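Local structure of protein-glutamine gamma-glutamyltransferase (Pagrus major, 1G0D) at residues Val213-Ser225 / Pro356-Pro370. The protein probably catalyses the calcium-dependent cross-linking of proteins, joining peptide-bound glutamine to lysine or other primary amines. Residues are numbered along the deposited sequence; the frame is centred on the assembly and turned at random.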
loop_
_atom_site.group_PDB
_atom_site.type_symbol
_atom_site.label_atom_id
_atom_site.label_comp_id
_atom_site.label_asym_id
_atom_site.label_seq_id
_atom_site.Cartn_x
_atom_site.Cartn_y
_atom_site.Cartn_z
ATOM N N VAL A 213 3.912 -17.324 -2.268
ATOM C CA VAL A 213 5.025 -16.807 -1.438
ATOM C C VAL A 213 6.098 -16.197 -2.334
ATOM O O VAL A 213 6.568 -15.089 -2.105
ATOM C CB VAL A 213 5.708 -17.922 -0.554
ATOM C CG1 VAL A 213 7.043 -17.409 0.014
ATOM C CG2 VAL A 213 4.802 -18.330 0.623
ATOM N N TYR A 214 6.467 -16.934 -3.370
ATOM C CA TYR A 214 7.462 -16.512 -4.332
ATOM C C TYR A 214 7.006 -15.269 -5.099
ATOM O O TYR A 214 7.718 -14.277 -5.167
ATOM C CB TYR A 214 7.699 -17.659 -5.295
ATOM C CG TYR A 214 8.564 -17.311 -6.469
ATOM C CD1 TYR A 214 9.937 -17.499 -6.412
ATOM C CD2 TYR A 214 8.013 -16.781 -7.639
ATOM C CE1 TYR A 214 10.734 -17.163 -7.480
ATOM C CE2 TYR A 214 8.806 -16.439 -8.721
ATOM C CZ TYR A 214 10.163 -16.626 -8.632
ATOM O OH TYR A 214 10.965 -16.229 -9.672
ATOM N N VAL A 215 5.821 -15.314 -5.681
ATOM C CA VAL A 215 5.296 -14.192 -6.431
ATOM C C VAL A 215 5.078 -12.941 -5.550
ATOM O O VAL A 215 5.228 -11.804 -6.011
ATOM C CB VAL A 215 3.968 -14.630 -7.089
ATOM C CG1 VAL A 215 3.239 -13.455 -7.689
ATOM C CG2 VAL A 215 4.257 -15.669 -8.139
ATOM N N GLY A 216 4.711 -13.147 -4.289
ATOM C CA GLY A 216 4.483 -12.028 -3.396
ATOM C C GLY A 216 5.817 -11.381 -3.044
ATOM O O GLY A 216 5.939 -10.156 -2.976
ATOM N N ARG A 217 6.828 -12.213 -2.807
ATOM C CA ARG A 217 8.166 -11.723 -2.498
ATOM C C ARG A 217 8.775 -11.027 -3.746
ATOM O O ARG A 217 9.511 -10.051 -3.628
ATOM C CB ARG A 217 9.050 -12.888 -1.999
ATOM C CG ARG A 217 10.554 -12.642 -2.087
ATOM C CD ARG A 217 11.355 -13.298 -0.940
ATOM N NE ARG A 217 11.492 -12.345 0.154
ATOM C CZ ARG A 217 12.616 -12.029 0.799
ATOM N NH1 ARG A 217 12.565 -11.143 1.770
ATOM N NH2 ARG A 217 13.768 -12.586 0.514
ATOM N N THR A 218 8.457 -11.524 -4.940
ATOM C CA THR A 218 8.964 -10.923 -6.168
ATOM C C THR A 218 8.319 -9.566 -6.442
ATOM O O THR A 218 9.001 -8.625 -6.771
ATOM C CB THR A 218 8.699 -11.818 -7.336
ATOM O OG1 THR A 218 9.353 -13.066 -7.106
ATOM C CG2 THR A 218 9.205 -11.197 -8.605
ATOM N N ILE A 219 7.003 -9.464 -6.310
ATOM C CA ILE A 219 6.316 -8.196 -6.533
ATOM C C ILE A 219 6.787 -7.189 -5.506
ATOM O O ILE A 219 7.088 -6.059 -5.836
ATOM C CB ILE A 219 4.793 -8.358 -6.393
ATOM C CG1 ILE A 219 4.249 -9.153 -7.574
ATOM C CG2 ILE A 219 4.126 -7.012 -6.358
ATOM C CD1 ILE A 219 4.673 -8.573 -8.918
ATOM N N THR A 220 6.857 -7.591 -4.247
ATOM C CA THR A 220 7.293 -6.659 -3.225
ATOM C C THR A 220 8.688 -6.107 -3.516
ATOM O O THR A 220 8.999 -4.936 -3.235
ATOM C CB THR A 220 7.285 -7.338 -1.889
ATOM O OG1 THR A 220 5.938 -7.658 -1.567
ATOM C CG2 THR A 220 7.795 -6.434 -0.815
ATOM N N ALA A 221 9.527 -6.950 -4.112
ATOM C CA ALA A 221 10.894 -6.558 -4.424
ATOM C C ALA A 221 11.007 -5.605 -5.613
ATOM O O ALA A 221 11.867 -4.712 -5.624
ATOM C CB ALA A 221 11.731 -7.800 -4.657
ATOM N N MET A 222 10.137 -5.775 -6.603
ATOM C CA MET A 222 10.174 -4.937 -7.805
ATOM C C MET A 222 9.563 -3.543 -7.683
ATOM O O MET A 222 9.886 -2.646 -8.476
ATOM C CB MET A 222 9.502 -5.672 -8.953
ATOM C CG MET A 222 10.276 -6.894 -9.399
ATOM S SD MET A 222 11.562 -6.440 -10.575
ATOM C CE MET A 222 10.634 -5.158 -11.589
ATOM N N VAL A 223 8.681 -3.359 -6.702
ATOM C CA VAL A 223 8.029 -2.061 -6.525
ATOM C C VAL A 223 8.989 -0.917 -6.294
ATOM O O VAL A 223 8.799 0.164 -6.843
ATOM C CB VAL A 223 7.003 -2.100 -5.397
ATOM C CG1 VAL A 223 6.364 -0.719 -5.196
ATOM C CG2 VAL A 223 5.959 -3.117 -5.746
ATOM N N ASN A 224 10.021 -1.136 -5.491
ATOM C CA ASN A 224 10.974 -0.075 -5.281
ATOM C C ASN A 224 12.413 -0.531 -5.169
ATOM O O ASN A 224 13.269 -0.035 -5.874
ATOM C CB ASN A 224 10.610 0.735 -4.049
ATOM C CG ASN A 224 11.670 1.765 -3.696
ATOM O OD1 ASN A 224 12.103 1.876 -2.554
ATOM N ND2 ASN A 224 12.091 2.526 -4.687
ATOM N N SER A 225 12.682 -1.492 -4.303
ATOM C CA SER A 225 14.054 -1.926 -4.099
ATOM C C SER A 225 14.881 -2.186 -5.350
ATOM O O SER A 225 16.086 -1.889 -5.352
ATOM C CB SER A 225 14.104 -3.156 -3.187
ATOM O OG SER A 225 14.012 -4.338 -3.941
ATOM N N PRO A 356 7.284 -3.194 0.819
ATOM C CA PRO A 356 8.081 -2.832 -0.369
ATOM C C PRO A 356 9.218 -1.818 -0.089
ATOM O O PRO A 356 10.185 -1.725 -0.865
ATOM C CB PRO A 356 7.036 -2.280 -1.356
ATOM C CG PRO A 356 5.662 -2.482 -0.691
ATOM C CD PRO A 356 5.916 -2.634 0.765
ATOM N N THR A 357 9.066 -1.062 1.007
ATOM C CA THR A 357 10.025 -0.071 1.440
ATOM C C THR A 357 11.298 -0.762 1.894
ATOM O O THR A 357 11.287 -1.555 2.849
ATOM C CB THR A 357 9.474 0.756 2.581
ATOM O OG1 THR A 357 8.224 1.355 2.190
ATOM C CG2 THR A 357 10.457 1.850 2.931
ATOM N N PRO A 358 12.420 -0.469 1.213
ATOM C CA PRO A 358 13.674 -1.119 1.599
ATOM C C PRO A 358 14.012 -0.884 3.054
ATOM O O PRO A 358 13.605 0.117 3.649
ATOM C CB PRO A 358 14.723 -0.542 0.619
ATOM C CG PRO A 358 13.904 -0.059 -0.575
ATOM C CD PRO A 358 12.612 0.452 0.071
ATOM N N GLN A 359 14.731 -1.838 3.628
ATOM C CA GLN A 359 15.114 -1.750 5.012
ATOM C C GLN A 359 16.254 -0.814 5.139
ATOM O O GLN A 359 17.201 -0.830 4.341
ATOM C CB GLN A 359 15.517 -3.087 5.598
ATOM C CG GLN A 359 15.688 -2.980 7.121
ATOM C CD GLN A 359 14.510 -2.291 7.906
ATOM O OE1 GLN A 359 13.356 -2.756 7.874
ATOM N NE2 GLN A 359 14.829 -1.198 8.636
ATOM N N GLU A 360 16.108 0.022 6.162
ATOM C CA GLU A 360 17.043 1.065 6.531
ATOM C C GLU A 360 18.489 0.951 6.051
ATOM O O GLU A 360 18.887 1.593 5.073
ATOM C CB GLU A 360 17.006 1.247 8.064
ATOM C CG GLU A 360 15.921 2.229 8.524
ATOM C CD GLU A 360 16.337 3.701 8.409
ATOM O OE1 GLU A 360 17.519 3.975 8.101
ATOM O OE2 GLU A 360 15.480 4.583 8.634
ATOM N N LEU A 361 19.248 0.083 6.709
ATOM C CA LEU A 361 20.645 -0.010 6.427
ATOM C C LEU A 361 21.373 -0.935 5.423
ATOM O O LEU A 361 22.499 -1.364 5.681
ATOM C CB LEU A 361 21.325 -0.007 7.791
ATOM C CG LEU A 361 21.313 1.377 8.509
ATOM C CD1 LEU A 361 20.485 2.423 7.765
ATOM C CD2 LEU A 361 20.773 1.235 9.930
ATOM N N SER A 362 20.727 -1.258 4.303
ATOM C CA SER A 362 21.370 -1.964 3.166
ATOM C C SER A 362 20.631 -1.200 2.123
ATOM O O SER A 362 19.507 -1.563 1.745
ATOM C CB SER A 362 21.049 -3.441 3.022
ATOM O OG SER A 362 22.087 -4.033 2.227
ATOM N N ASP A 363 21.304 -0.149 1.659
ATOM C CA ASP A 363 20.707 0.859 0.800
ATOM C C ASP A 363 19.766 0.553 -0.364
ATOM O O ASP A 363 20.170 0.122 -1.448
ATOM C CB ASP A 363 21.774 1.953 0.459
ATOM C CG ASP A 363 22.753 1.578 -0.660
ATOM O OD1 ASP A 363 23.541 0.611 -0.527
ATOM O OD2 ASP A 363 22.749 2.311 -1.674
ATOM N N GLY A 364 18.484 0.810 -0.066
ATOM C CA GLY A 364 17.372 0.633 -0.985
ATOM C C GLY A 364 17.509 -0.723 -1.578
ATOM O O GLY A 364 17.210 -0.964 -2.748
ATOM N N GLU A 365 17.961 -1.629 -0.740
ATOM C CA GLU A 365 18.222 -2.951 -1.225
ATOM C C GLU A 365 17.350 -4.076 -0.735
ATOM O O GLU A 365 16.953 -4.943 -1.524
ATOM C CB GLU A 365 19.676 -3.264 -0.933
ATOM C CG GLU A 365 20.605 -2.859 -2.042
ATOM C CD GLU A 365 20.828 -4.002 -2.991
ATOM O OE1 GLU A 365 21.590 -4.926 -2.609
ATOM O OE2 GLU A 365 20.225 -3.985 -4.095
ATOM N N PHE A 366 17.039 -4.067 0.555
ATOM C CA PHE A 366 16.256 -5.157 1.113
ATOM C C PHE A 366 14.791 -4.925 1.468
ATOM O O PHE A 366 14.494 -4.294 2.467
ATOM C CB PHE A 366 16.978 -5.712 2.347
ATOM C CG PHE A 366 18.356 -6.213 2.064
ATOM C CD1 PHE A 366 19.331 -6.175 3.048
ATOM C CD2 PHE A 366 18.676 -6.723 0.815
ATOM C CE1 PHE A 366 20.604 -6.636 2.796
ATOM C CE2 PHE A 366 19.928 -7.180 0.549
ATOM C CZ PHE A 366 20.900 -7.138 1.534
ATOM N N CYS A 367 13.883 -5.466 0.660
ATOM C CA CYS A 367 12.454 -5.346 0.927
ATOM C C CYS A 367 12.189 -6.362 2.046
ATOM O O CYS A 367 13.080 -7.186 2.352
ATOM C CB CYS A 367 11.657 -5.718 -0.321
ATOM S SG CYS A 367 11.581 -7.532 -0.670
ATOM N N CYS A 368 10.987 -6.313 2.646
ATOM C CA CYS A 368 10.614 -7.242 3.727
ATOM C C CYS A 368 9.455 -8.208 3.444
ATOM O O CYS A 368 8.486 -7.856 2.774
ATOM C CB CYS A 368 10.287 -6.459 4.996
ATOM S SG CYS A 368 11.790 -6.057 5.928
ATOM N N GLY A 369 9.572 -9.429 3.974
ATOM C CA GLY A 369 8.531 -10.420 3.819
ATOM C C GLY A 369 8.574 -11.263 2.566
ATOM O O GLY A 369 9.437 -11.071 1.735
ATOM N N PRO A 370 7.601 -12.166 2.370
ATOM C CA PRO A 370 6.446 -12.407 3.242
ATOM C C PRO A 370 6.717 -12.967 4.617
ATOM O O PRO A 370 7.286 -14.042 4.758
ATOM C CB PRO A 370 5.579 -13.346 2.417
ATOM C CG PRO A 370 6.506 -14.039 1.605
ATOM C CD PRO A 370 7.584 -13.074 1.226
HETATM O O HOH W 1 18.790 -2.928 -6.653
#
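Thr220 lays its methyl CG2 against Pro356, 3.6 Å from Pro356 CA, and the same methyl meets Cys367 SG at 3.9 Å. It comes to lie there because CG2 is anti to the backbone N, while OG1 turns back and bonds to Gly216 O within the helix. The CA–CB bond of Cys367 points toward the helix, and chi1 of 75° sets SG between its own backbone N and carbonyl carbon, where it also rests on Ala221, 4.0 Å from Ala221 CB. Arg217 reaches Gly369 and Pro370: CB packs on Pro370 CD at 3.5 Å, then the chain bends and the guanidinium presents its edge to Gly369 O. Arg217 NE and NH1 bond side-on to Gly369 O, at 2.9 and 3.1 Å, approaching from the same face of its carbonyl plane. Asp386 forms a salt bridge with Arg217 NH1 and accepts from Gly369 N. With an alanine here, Gly369 O would probably lose both of these donors and Asp386 its positive partner. Val223 lies alongside Pro356, pointing the same way, and a water links Ser225 O to Glu365 OE2. Helix 212-223 thus packs across the loop that follows the catalytic Asp355, its segment 213-223 running roughly antiparallel to strand 368-370 (158°). That strand borders the core-domain sheet beside strand 350-355, while helix 272-286, headed by catalytic Cys272, touches Pro356 through Phe275 and helix 184-193 backs Ile219.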